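Local coordinates for protein sulfide-quinone reductase (Aquifex aeolicus, PDB 3HYW) that oxidises hydrogen sulfide with the help of FAD and a quinone, building up polysulfide on active-site cysteines until it is released, typically as cyclooctasulfur, at residues P46-W52 against M166-E170; F351-F357 against K373-H379. One frame throughout, in Å; residues are numbered along the deposited sequence.

In the fold
From the N terminus, the chain makes helix 45-50 early, runs on through 113 residues of mixed strand, helix and loop, and closes contact 1 when helix 158-173 packs against P46-W52. Contact 2 opens later and closes a much shorter loop of 15 residues: strand 355-361 pairs with strand 369-375 in a hairpin, whose end leads straight into helix 376-395. The two loops neither nest nor cross; they follow in series. In space they meet nonetheless, since Y169 packs on E353 and G352, and W52 also touches G352. Helix 158-173 is thereby shared, joining the helix beside the FAD to the hairpin near the quinone.

Contact 1 (P46-W52 against M166-E170); sequences PHLAMGW and MLHYE
M166 and H47 illustrate how a methionine can bridge two helices that stand well apart. The axes of 46-50 and 166-170 pass 11.1 Å from each other at a modest 31°, and long side chains fill the interval. The sulfur-aromatic and CH-pi contacts come first. M166 sets off beside its backbone N (chi1 -71°) and then runs fully extended, which carries its methyl group over one face of the H47 imidazole; CE lies 3.2 Å from H47 NE2, toward the rim of the ring, and SD follows almost on the ring normal, 4.4 Å from the centroid. The same sulfur makes an oblique Met-aromatic contact with the six-membered ring of W52.

Apolar packing surrounds this thread. W52 CZ3 rests 3.7 Å from M166 CG, while its corner CH2 meets Y169 CD2 at 3.6 Å, the two ring planes nearly perpendicular. M50 bends back on itself, and its methyl CE settles 3.5 Å from E170 CB; M50 CB lies over one face of the W52 indole, above its five-membered ring. G51, at positive phi in a Schellman motif, leaves helical geometry after M50 and leads into W52.

One hydrogen bond spans the two segments. W52 NE1 donates to E170 OE1 at 3.0 Å, with an N-H...O angle of 150°; the acceptor lies in the indole plane, but the donor stands above the plane of the carboxylate. R174 forms a salt bridge with the other oxygen, OE2, and D350 takes a hydrogen bond with H47 NE2.

The chemistry is therefore divided: a sulfur-aromatic core, flanked by polar ends that each have a defined partner. Hydrogen-bonded through NE2 to D350, and with the M166 methyl packed over one face, H47 is probably limited in its rotation, close to the FAD-binding K382.

Contact 2 (F351-F357 against K373-H379); sequences FGEDAGF and KMGKWAH. With LMT (dodecyl-beta-D-maltoside), chain I; SO4 (sulfate ion), chain O.
K373 and F357 form a hydrogen-bonded antiparallel pair, with backbone bonds F357 N to K373 O at 2.6 Å and K373 N to F357 O at 2.8 Å. The extended lysine chain leads away from the strand pair, and its NZ gives a hydrogen bond to O5' of the dodecyl maltoside, 2.9 Å away. M374 comes next, on the face of the sheet opposite A355 and F357: its CG sits at the edge of the F351 ring, and its CE reaches 3.4 Å from D354 OD2. At G375 the ladder closes with a reciprocal pair of backbone bonds to A355.

The chain then turns into helix 376-395, whose first amides point at a sulfate ion, probably from the crystallisation liquor. K376 N meets its O2 at 3.0 Å in a nearly straight bond, and W377 N binds O1. The K376 side chain runs alongside that of E353, opposite charges near each other without a salt bridge.

With CG between the backbone N and the carbonyl carbon (chi1 66°), W377 turns its indole back over A378 CB, and C2' of the maltoside covers the opposite face; W377 CH2 meets F357 CG at 3.7 Å, the rings inclined at 43°. A378 turns inward, CB to CB of A355 at 3.7 Å. Finally H379 lays its imidazole under the G352 carbonyl, whose oxygen stands 2.9 Å above the ring face, so its closeness to NE2 is not a hydrogen bond; H379 ND1 and E353 O are both buried without a polar partner.

This is an antiparallel beta hairpin running directly into a helix. F357 touches the quinone-binding I346, so the unit flanks the quinone site, and its bound detergent is consistent with a membrane-facing surface in this monotopic protein.

Contact 1 (P46-W52 against M166-E170)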
loop_
_atom_site.group_PDB
_atom_site.type_symbol
_atom_site.label_atom_id
_atom_site.label_comp_id
_atom_site.label_asym_id
_atom_site.label_seq_id
_atom_site.Cartn_x
_atom_site.Cartn_y
_atom_site.Cartn_z
ATOM N N PRO A 46 -13.444 10.397 24.596
ATOM C CA PRO A 46 -13.168 11.211 23.401
ATOM C C PRO A 46 -14.375 12.024 22.929
ATOM O O PRO A 46 -14.220 13.158 22.470
ATOM C CB PRO A 46 -12.765 10.169 22.341
ATOM C CG PRO A 46 -12.281 8.976 23.140
ATOM C CD PRO A 46 -13.172 8.962 24.355
ATOM N N HIS A 47 -15.566 11.441 23.041
ATOM C CA HIS A 47 -16.805 12.127 22.689
ATOM C C HIS A 47 -17.102 13.239 23.690
ATOM O O HIS A 47 -17.589 14.295 23.305
ATOM C CB HIS A 47 -17.969 11.131 22.647
ATOM C CG HIS A 47 -17.689 9.903 21.839
ATOM N ND1 HIS A 47 -16.798 8.931 22.244
ATOM C CD2 HIS A 47 -18.186 9.486 20.652
ATOM C CE1 HIS A 47 -16.751 7.975 21.337
ATOM N NE2 HIS A 47 -17.591 8.283 20.363
ATOM N N LEU A 48 -16.820 12.998 24.974
ATOM C CA LEU A 48 -16.955 14.048 25.993
ATOM C C LEU A 48 -16.038 15.228 25.670
ATOM O O LEU A 48 -16.440 16.385 25.783
ATOM C CB LEU A 48 -16.656 13.512 27.398
ATOM C CG LEU A 48 -16.883 14.457 28.594
ATOM C CD1 LEU A 48 -18.383 14.754 28.821
ATOM C CD2 LEU A 48 -16.270 13.903 29.868
ATOM N N ALA A 49 -14.808 14.921 25.259
ATOM C CA ALA A 49 -13.843 15.944 24.860
ATOM C C ALA A 49 -14.311 16.733 23.643
ATOM O O ALA A 49 -13.988 17.917 23.495
ATOM C CB ALA A 49 -12.489 15.317 24.599
ATOM N N MET A 50 -15.076 16.088 22.772
ATOM C CA MET A 50 -15.592 16.762 21.588
ATOM C C MET A 50 -16.849 17.576 21.888
ATOM O O MET A 50 -17.310 18.335 21.043
ATOM C CB MET A 50 -15.866 15.754 20.468
ATOM C CG MET A 50 -14.616 15.153 19.828
ATOM S SD MET A 50 -13.494 16.382 19.135
ATOM C CE MET A 50 -14.599 17.307 18.067
ATOM N N GLY A 51 -17.401 17.407 23.090
ATOM C CA GLY A 51 -18.642 18.070 23.472
ATOM C C GLY A 51 -19.853 17.317 22.956
ATOM O O GLY A 51 -20.959 17.864 22.896
ATOM N N TRP A 52 -19.637 16.055 22.583
ATOM C CA TRP A 52 -20.688 15.228 22.005
ATOM C C TRP A 52 -21.414 14.409 23.076
ATOM O O TRP A 52 -22.338 13.658 22.766
ATOM C CB TRP A 52 -20.121 14.307 20.917
ATOM C CG TRP A 52 -19.523 15.023 19.718
ATOM C CD1 TRP A 52 -19.595 16.360 19.427
ATOM C CD2 TRP A 52 -18.795 14.421 18.643
ATOM N NE1 TRP A 52 -18.937 16.629 18.251
ATOM C CE2 TRP A 52 -18.442 15.455 17.744
ATOM C CE3 TRP A 52 -18.398 13.106 18.354
ATOM C CZ2 TRP A 52 -17.713 15.216 16.575
ATOM C CZ3 TRP A 52 -17.677 12.871 17.189
ATOM C CH2 TRP A 52 -17.340 13.924 16.314
ATOM N N MET A 166 -12.426 12.414 14.724
ATOM C CA MET A 166 -13.593 13.122 15.270
ATOM C C MET A 166 -13.458 14.629 15.091
ATOM O O MET A 166 -14.421 15.305 14.734
ATOM C CB MET A 166 -13.771 12.809 16.762
ATOM C CG MET A 166 -14.238 11.403 17.057
ATOM S SD MET A 166 -14.479 11.127 18.826
ATOM C CE MET A 166 -15.142 9.491 18.772
ATOM N N LEU A 167 -12.261 15.142 15.365
ATOM C CA LEU A 167 -11.971 16.559 15.210
ATOM C C LEU A 167 -12.052 16.981 13.741
ATOM O O LEU A 167 -12.661 17.997 13.430
ATOM C CB LEU A 167 -10.610 16.910 15.818
ATOM C CG LEU A 167 -10.196 18.391 15.827
ATOM C CD1 LEU A 167 -11.269 19.271 16.490
ATOM C CD2 LEU A 167 -8.845 18.570 16.498
ATOM N N HIS A 168 -11.457 16.191 12.848
ATOM C CA HIS A 168 -11.615 16.395 11.400
ATOM C C HIS A 168 -13.096 16.500 11.002
ATOM O O HIS A 168 -13.487 17.403 10.256
ATOM C CB HIS A 168 -10.939 15.264 10.607
ATOM C CG HIS A 168 -11.350 15.213 9.168
ATOM N ND1 HIS A 168 -10.831 16.062 8.214
ATOM C CD2 HIS A 168 -12.249 14.429 8.522
ATOM C CE1 HIS A 168 -11.384 15.800 7.044
ATOM N NE2 HIS A 168 -12.249 14.814 7.203
ATOM N N TYR A 169 -13.900 15.559 11.494
ATOM C CA TYR A 169 -15.335 15.531 11.246
ATOM C C TYR A 169 -15.997 16.829 11.717
ATOM O O TYR A 169 -16.741 17.459 10.964
ATOM C CB TYR A 169 -15.977 14.310 11.923
ATOM C CG TYR A 169 -17.491 14.298 11.868
ATOM C CD1 TYR A 169 -18.166 13.791 10.756
ATOM C CD2 TYR A 169 -18.251 14.786 12.931
ATOM C CE1 TYR A 169 -19.563 13.782 10.700
ATOM C CE2 TYR A 169 -19.652 14.776 12.885
ATOM C CZ TYR A 169 -20.292 14.271 11.771
ATOM O OH TYR A 169 -21.665 14.261 11.725
ATOM N N GLU A 170 -15.702 17.224 12.954
ATOM C CA GLU A 170 -16.250 18.447 13.547
ATOM C C GLU A 170 -15.873 19.698 12.755
ATOM O O GLU A 170 -16.720 20.559 12.508
ATOM C CB GLU A 170 -15.797 18.579 15.007
ATOM C CG GLU A 170 -16.298 19.831 15.739
ATOM C CD GLU A 170 -17.798 19.818 16.025
ATOM O OE1 GLU A 170 -18.385 18.722 16.194
ATOM O OE2 GLU A 170 -18.387 20.918 16.092
#

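Contact 2 (F351-F357 against K373-H379)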
loop_
_atom_site.group_PDB
_atom_site.type_symbol
_atom_site.label_atom_id
_atom_site.label_comp_id
_atom_site.label_asym_id
_atom_site.label_seq_id
_atom_site.Cartn_x
_atom_site.Cartn_y
_atom_site.Cartn_z
ATOM N N PHE A 351 -15.016 7.496 14.286
ATOM C CA PHE A 351 -14.403 8.577 13.505
ATOM C C PHE A 351 -15.341 9.767 13.342
ATOM O O PHE A 351 -14.997 10.749 12.684
ATOM C CB PHE A 351 -13.955 8.084 12.120
ATOM C CG PHE A 351 -13.010 6.910 12.153
ATOM C CD1 PHE A 351 -12.074 6.762 13.175
ATOM C CD2 PHE A 351 -13.039 5.963 11.132
ATOM C CE1 PHE A 351 -11.194 5.678 13.189
ATOM C CE2 PHE A 351 -12.166 4.881 11.137
ATOM C CZ PHE A 351 -11.242 4.736 12.166
ATOM N N GLY A 352 -16.524 9.673 13.945
ATOM C CA GLY A 352 -17.540 10.712 13.852
ATOM C C GLY A 352 -18.870 10.150 13.379
ATOM O O GLY A 352 -19.781 9.939 14.175
ATOM N N GLU A 353 -18.961 9.908 12.074
ATOM C CA GLU A 353 -20.160 9.377 11.435
ATOM C C GLU A 353 -19.919 7.946 10.939
ATOM O O GLU A 353 -20.856 7.225 10.593
ATOM C CB GLU A 353 -20.549 10.267 10.258
ATOM C CG GLU A 353 -22.032 10.254 9.922
ATOM C CD GLU A 353 -22.311 10.707 8.499
ATOM O OE1 GLU A 353 -21.432 11.375 7.897
ATOM O OE2 GLU A 353 -23.408 10.386 7.986
ATOM N N ASP A 354 -18.649 7.564 10.869
ATOM C CA ASP A 354 -18.276 6.184 10.590
ATOM C C ASP A 354 -17.206 5.762 11.576
ATOM O O ASP A 354 -16.810 6.550 12.432
ATOM C CB ASP A 354 -17.852 5.970 9.122
ATOM C CG ASP A 354 -16.753 6.935 8.651
ATOM O OD1 ASP A 354 -16.093 7.617 9.469
ATOM O OD2 ASP A 354 -16.549 7.001 7.424
ATOM N N ALA A 355 -16.754 4.518 11.473
ATOM C CA ALA A 355 -15.857 3.967 12.474
ATOM C C ALA A 355 -15.069 2.786 11.948
ATOM O O ALA A 355 -15.491 2.122 11.002
ATOM C CB ALA A 355 -16.643 3.564 13.731
ATOM N N GLY A 356 -13.918 2.543 12.567
ATOM C CA GLY A 356 -13.098 1.387 12.248
ATOM C C GLY A 356 -13.419 0.268 13.209
ATOM O O GLY A 356 -13.463 0.481 14.414
ATOM N N PHE A 357 -13.669 -0.918 12.669
ATOM C CA PHE A 357 -13.911 -2.100 13.476
ATOM C C PHE A 357 -12.680 -2.983 13.410
ATOM O O PHE A 357 -12.258 -3.388 12.329
ATOM C CB PHE A 357 -15.144 -2.863 12.986
ATOM C CG PHE A 357 -15.445 -4.111 13.777
ATOM C CD1 PHE A 357 -16.259 -4.054 14.905
ATOM C CD2 PHE A 357 -14.919 -5.343 13.390
ATOM C CE1 PHE A 357 -16.542 -5.208 15.634
ATOM C CE2 PHE A 357 -15.189 -6.496 14.117
ATOM C CZ PHE A 357 -15.999 -6.429 15.245
ATOM N N LYS A 373 -12.495 -3.850 9.542
ATOM C CA LYS A 373 -13.581 -3.332 8.726
ATOM C C LYS A 373 -13.828 -1.880 9.072
ATOM O O LYS A 373 -13.397 -1.393 10.119
ATOM C CB LYS A 373 -14.857 -4.158 8.932
ATOM C CG LYS A 373 -14.817 -5.506 8.230
ATOM C CD LYS A 373 -16.098 -6.299 8.409
ATOM C CE LYS A 373 -16.060 -7.569 7.561
ATOM N NZ LYS A 373 -17.270 -8.419 7.755
ATOM N N MET A 374 -14.518 -1.190 8.178
ATOM C CA MET A 374 -14.825 0.212 8.369
ATOM C C MET A 374 -16.147 0.518 7.686
ATOM O O MET A 374 -16.422 0.004 6.604
ATOM C CB MET A 374 -13.705 1.074 7.791
ATOM C CG MET A 374 -13.854 2.543 8.077
ATOM S SD MET A 374 -12.903 3.497 6.908
ATOM C CE MET A 374 -14.021 4.887 6.706
ATOM N N GLY A 375 -16.964 1.341 8.333
ATOM C CA GLY A 375 -18.268 1.719 7.802
ATOM C C GLY A 375 -19.063 2.523 8.807
ATOM O O GLY A 375 -18.679 2.632 9.975
ATOM N N LYS A 376 -20.170 3.096 8.343
ATOM C CA LYS A 376 -21.092 3.830 9.205
ATOM C C LYS A 376 -21.652 2.937 10.307
ATOM O O LYS A 376 -21.796 3.373 11.451
ATOM C CB LYS A 376 -22.238 4.423 8.383
ATOM C CG LYS A 376 -21.868 5.672 7.628
ATOM C CD LYS A 376 -23.035 6.161 6.778
ATOM C CE LYS A 376 -22.749 7.525 6.181
ATOM N NZ LYS A 376 -21.482 7.535 5.389
ATOM N N TRP A 377 -21.946 1.684 9.953
ATOM C CA TRP A 377 -22.519 0.708 10.880
ATOM C C TRP A 377 -21.738 0.595 12.192
ATOM O O TRP A 377 -22.333 0.452 13.262
ATOM C CB TRP A 377 -22.639 -0.671 10.212
ATOM C CG TRP A 377 -21.311 -1.306 9.885
ATOM C CD1 TRP A 377 -20.600 -1.157 8.727
ATOM C CD2 TRP A 377 -20.532 -2.175 10.724
ATOM N NE1 TRP A 377 -19.432 -1.880 8.791
ATOM C CE2 TRP A 377 -19.363 -2.513 10.003
ATOM C CE3 TRP A 377 -20.707 -2.702 12.014
ATOM C CZ2 TRP A 377 -18.374 -3.354 10.525
ATOM C CZ3 TRP A 377 -19.719 -3.533 12.537
ATOM C CH2 TRP A 377 -18.569 -3.853 11.790
ATOM N N ALA A 378 -20.411 0.671 12.104
ATOM C CA ALA A 378 -19.546 0.516 13.265
ATOM C C ALA A 378 -19.689 1.674 14.251
ATOM O O ALA A 378 -19.511 1.493 15.461
ATOM C CB ALA A 378 -18.094 0.333 12.833
ATOM N N HIS A 379 -20.024 2.854 13.733
ATOM C CA HIS A 379 -20.285 4.015 14.578
ATOM C C HIS A 379 -21.561 3.819 15.395
ATOM O O HIS A 379 -21.605 4.147 16.577
ATOM C CB HIS A 379 -20.389 5.294 13.743
ATOM C CG HIS A 379 -21.080 6.414 14.455
ATOM N ND1 HIS A 379 -22.378 6.784 14.176
ATOM C CD2 HIS A 379 -20.669 7.220 15.460
ATOM C CE1 HIS A 379 -22.727 7.783 14.965
ATOM N NE2 HIS A 379 -21.709 8.065 15.755
HETATM C C1B LMT I . -21.586 -3.193 5.961
HETATM C C2B LMT I . -22.968 -2.529 5.843
HETATM C C3B LMT I . -23.628 -2.816 4.495
HETATM C C4B LMT I . -22.675 -2.463 3.357
HETATM C C5B LMT I . -21.369 -3.247 3.530
HETATM C C6B LMT I . -20.364 -2.968 2.414
HETATM O O1B LMT I . -21.702 -4.600 6.213
HETATM O O2B LMT I . -23.829 -2.957 6.905
HETATM O O3B LMT I . -24.840 -2.062 4.370
HETATM O "O4'" LMT I . -23.300 -2.750 2.099
HETATM O O5B LMT I . -20.774 -2.930 4.800
HETATM O O6B LMT I . -19.855 -1.633 2.525
HETATM C "C1'" LMT I . -20.267 -6.962 9.431
HETATM C "C2'" LMT I . -21.312 -5.889 9.743
HETATM C "C3'" LMT I . -22.035 -5.430 8.479
HETATM C "C4'" LMT I . -21.028 -4.997 7.412
HETATM C "C5'" LMT I . -20.061 -6.154 7.153
HETATM C "C6'" LMT I . -19.014 -5.803 6.103
HETATM O "O1'" LMT I . -19.497 -7.187 10.613
HETATM O "O2'" LMT I . -22.265 -6.385 10.688
HETATM O "O3'" LMT I . -22.910 -4.347 8.806
HETATM O "O5'" LMT I . -19.403 -6.515 8.376
HETATM O "O6'" LMT I . -18.997 -6.815 5.088
HETATM C C1 LMT I . -18.986 -8.518 10.731
HETATM C C2 LMT I . -19.512 -9.186 11.999
HETATM C C3 LMT I . -19.126 -8.422 13.263
HETATM C C4 LMT I . -19.530 -9.201 14.511
HETATM C C5 LMT I . -19.956 -8.269 15.639
HETATM C C6 LMT I . -20.161 -9.049 16.933
HETATM C C7 LMT I . -20.946 -8.235 17.956
HETATM C C8 LMT I . -22.348 -8.800 18.165
HETATM C C9 LMT I . -23.372 -8.068 17.304
HETATM C C10 LMT I . -24.714 -8.791 17.309
HETATM C C11 LMT I . -25.780 -7.963 18.016
HETATM C C12 LMT I . -27.132 -8.168 17.372
HETATM S S SO4 O . -21.489 1.170 5.576
HETATM O O1 SO4 O . -22.294 1.101 6.792
HETATM O O2 SO4 O . -20.803 2.457 5.499
HETATM O O3 SO4 O . -20.499 0.094 5.575
HETATM O O4 SO4 O . -22.361 1.011 4.414
#